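DnaB intein (Synechocystis sp., PDB 1MI8) is a mini-intein from a replicative DNA helicase that probably excises itself from its precursor and joins the flanking segments by protein splicing. Local coordinates at residues E93-P98 and D123-I128. The protein carries 4 engineered substitutions. Sequence-based numbering, arbitrary orientation.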
loop_
_atom_site.group_PDB
_atom_site.type_symbol
_atom_site.label_atom_id
_atom_site.label_comp_id
_atom_site.label_asym_id
_atom_site.label_seq_id
_atom_site.Cartn_x
_atom_site.Cartn_y
_atom_site.Cartn_z
ATOM N N GLU A 93 -5.836 -6.825 -1.760
ATOM C CA GLU A 93 -7.291 -6.571 -1.822
ATOM C C GLU A 93 -7.784 -6.250 -3.237
ATOM O O GLU A 93 -7.002 -5.851 -4.096
ATOM C CB GLU A 93 -7.692 -5.379 -0.899
ATOM C CG GLU A 93 -7.363 -5.398 0.634
ATOM C CD GLU A 93 -8.401 -6.178 1.488
ATOM O OE1 GLU A 93 -9.572 -6.372 1.071
ATOM O OE2 GLU A 93 -8.067 -6.555 2.612
ATOM N N HIS A 94 -9.073 -6.434 -3.509
ATOM C CA HIS A 94 -9.595 -5.970 -4.791
ATOM C C HIS A 94 -10.648 -4.947 -4.358
ATOM O O HIS A 94 -11.257 -5.101 -3.292
ATOM C CB HIS A 94 -10.314 -7.074 -5.584
ATOM C CG HIS A 94 -9.426 -8.214 -5.988
ATOM N ND1 HIS A 94 -8.956 -9.144 -5.083
ATOM C CD2 HIS A 94 -8.868 -8.529 -7.179
ATOM C CE1 HIS A 94 -8.135 -9.978 -5.701
ATOM N NE2 HIS A 94 -8.060 -9.624 -6.971
ATOM N N ILE A 95 -10.894 -3.922 -5.161
ATOM C CA ILE A 95 -11.967 -2.965 -4.817
ATOM C C ILE A 95 -12.942 -2.778 -5.977
ATOM O O ILE A 95 -12.644 -3.022 -7.156
ATOM C CB ILE A 95 -11.447 -1.595 -4.371
ATOM C CG1 ILE A 95 -10.777 -0.888 -5.544
ATOM C CG2 ILE A 95 -10.458 -1.804 -3.181
ATOM C CD1 ILE A 95 -10.351 0.594 -5.229
ATOM N N ALA A 96 -14.133 -2.376 -5.609
ATOM C CA ALA A 96 -15.214 -2.236 -6.541
ATOM C C ALA A 96 -15.101 -1.013 -7.481
ATOM O O ALA A 96 -14.912 0.136 -7.003
ATOM C CB ALA A 96 -16.498 -2.173 -5.750
ATOM N N LEU A 97 -15.172 -1.281 -8.792
ATOM C CA LEU A 97 -15.191 -0.234 -9.845
ATOM C C LEU A 97 -16.461 -0.455 -10.681
ATOM O O LEU A 97 -16.846 -1.575 -10.957
ATOM C CB LEU A 97 -14.029 -0.352 -10.842
ATOM C CG LEU A 97 -12.616 -0.534 -10.317
ATOM C CD1 LEU A 97 -11.713 -0.515 -11.541
ATOM C CD2 LEU A 97 -12.278 0.551 -9.293
ATOM N N PRO A 98 -17.093 0.630 -11.126
ATOM C CA PRO A 98 -18.305 0.447 -11.941
ATOM C C PRO A 98 -17.867 -0.222 -13.255
ATOM O O PRO A 98 -16.860 0.145 -13.832
ATOM C CB PRO A 98 -18.814 1.878 -12.125
ATOM C CG PRO A 98 -17.579 2.788 -11.733
ATOM C CD PRO A 98 -16.909 2.024 -10.664
ATOM N N ASP A 123 -11.184 -4.940 -9.023
ATOM C CA ASP A 123 -9.808 -4.750 -9.523
ATOM C C ASP A 123 -8.773 -4.716 -8.407
ATOM O O ASP A 123 -9.046 -4.183 -7.321
ATOM C CB ASP A 123 -9.763 -3.431 -10.328
ATOM C CG ASP A 123 -8.642 -3.384 -11.358
ATOM O OD1 ASP A 123 -8.140 -4.438 -11.701
ATOM O OD2 ASP A 123 -8.279 -2.283 -11.825
ATOM N N SER A 124 -7.594 -5.285 -8.684
ATOM C CA SER A 124 -6.506 -5.336 -7.713
ATOM C C SER A 124 -5.903 -3.984 -7.476
ATOM O O SER A 124 -5.832 -3.168 -8.362
ATOM C CB SER A 124 -5.362 -6.236 -8.189
ATOM O OG SER A 124 -5.747 -7.591 -8.202
ATOM N N ILE A 125 -5.483 -3.750 -6.254
ATOM C CA ILE A 125 -4.798 -2.538 -5.906
ATOM C C ILE A 125 -3.366 -2.759 -6.321
ATOM O O ILE A 125 -2.803 -3.810 -6.044
ATOM C CB ILE A 125 -4.828 -2.286 -4.385
ATOM C CG1 ILE A 125 -6.291 -2.136 -3.926
ATOM C CG2 ILE A 125 -4.075 -0.980 -4.071
ATOM C CD1 ILE A 125 -6.472 -2.368 -2.475
ATOM N N VAL A 126 -2.768 -1.773 -7.002
ATOM C CA VAL A 126 -1.371 -1.896 -7.378
ATOM C C VAL A 126 -0.516 -0.813 -6.715
ATOM O O VAL A 126 0.725 -0.892 -6.740
ATOM C CB VAL A 126 -1.152 -1.863 -8.916
ATOM C CG1 VAL A 126 -1.930 -3.031 -9.537
ATOM C CG2 VAL A 126 -1.528 -0.497 -9.517
ATOM N N SER A 127 -1.167 0.201 -6.167
ATOM C CA SER A 127 -0.417 1.256 -5.487
ATOM C C SER A 127 -1.206 2.052 -4.453
ATOM O O SER A 127 -2.381 2.370 -4.647
ATOM C CB SER A 127 0.208 2.248 -6.511
ATOM O OG SER A 127 1.200 3.012 -5.830
ATOM N N ILE A 128 -0.529 2.364 -3.349
ATOM C CA ILE A 128 -1.078 3.154 -2.266
ATOM C C ILE A 128 0.122 3.937 -1.795
ATOM O O ILE A 128 1.112 3.345 -1.276
ATOM C CB ILE A 128 -1.579 2.301 -1.085
ATOM C CG1 ILE A 128 -2.437 1.115 -1.560
ATOM C CG2 ILE A 128 -2.487 3.169 -0.182
ATOM C CD1 ILE A 128 -2.699 0.100 -0.398
HETATM O O HOH W 1 -5.164 -7.558 -5.270
#
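Ile-95 and Asp-123 face each other as an antiparallel hydrogen-bonded pair: Ile-95 N donates to Asp-123 O at 2.9 Å, and Asp-123 N returns a bond to Ile-95 O at 3.0 Å. Asp-123 O also receives a CA-H...O contact from His-94, whose CA is 3.1 Å away. A third backbone bond, Ile-125 N to Glu-93 O, is weak at 3.4 Å. The same carbonyl accepts a bond from a water, which in turn accepts one from Ser-124 OG, so one water links Glu-93 O to the Ser-124 hydroxyl, beside the weak bond.

On the face that carries His-94 and Ser-124, this non-hydrogen-bonded pair brings imidazole and hydroxyl together, with NE2 and OG 3.3 Å apart; the bridging water sits over one face of the ring, toward its rim. Ile-95 and Asp-123 share the opposite face of the sheet. The CD1 tip of Ile-125 touches Glu-93 CB at 3.6 Å and also meets Ile-95 CG2, the two isoleucine chains crossing at about a right angle. Leu-97 lays CD1 against Asp-123 CB at 3.7 Å.

The pairing is short, the strand axes lying at 121°, and belongs to the all-beta Hint fold of intein splicing domains, in which the long strand 120-140 also pairs with strand 41-63. Asp-123, with CG anti to its backbone N (chi1 -156°), directs OD2 to Leu-65 N and Thr-63 OG1, while OD1 takes a weak bond from Ser-124 N. Beyond Ile-125, Val-126 and Ser-127 both face Lys-62 in a classic beta bulge, and Ser-127 and Ile-128 extend the sheet antiparallel onto a strand of the second subunit.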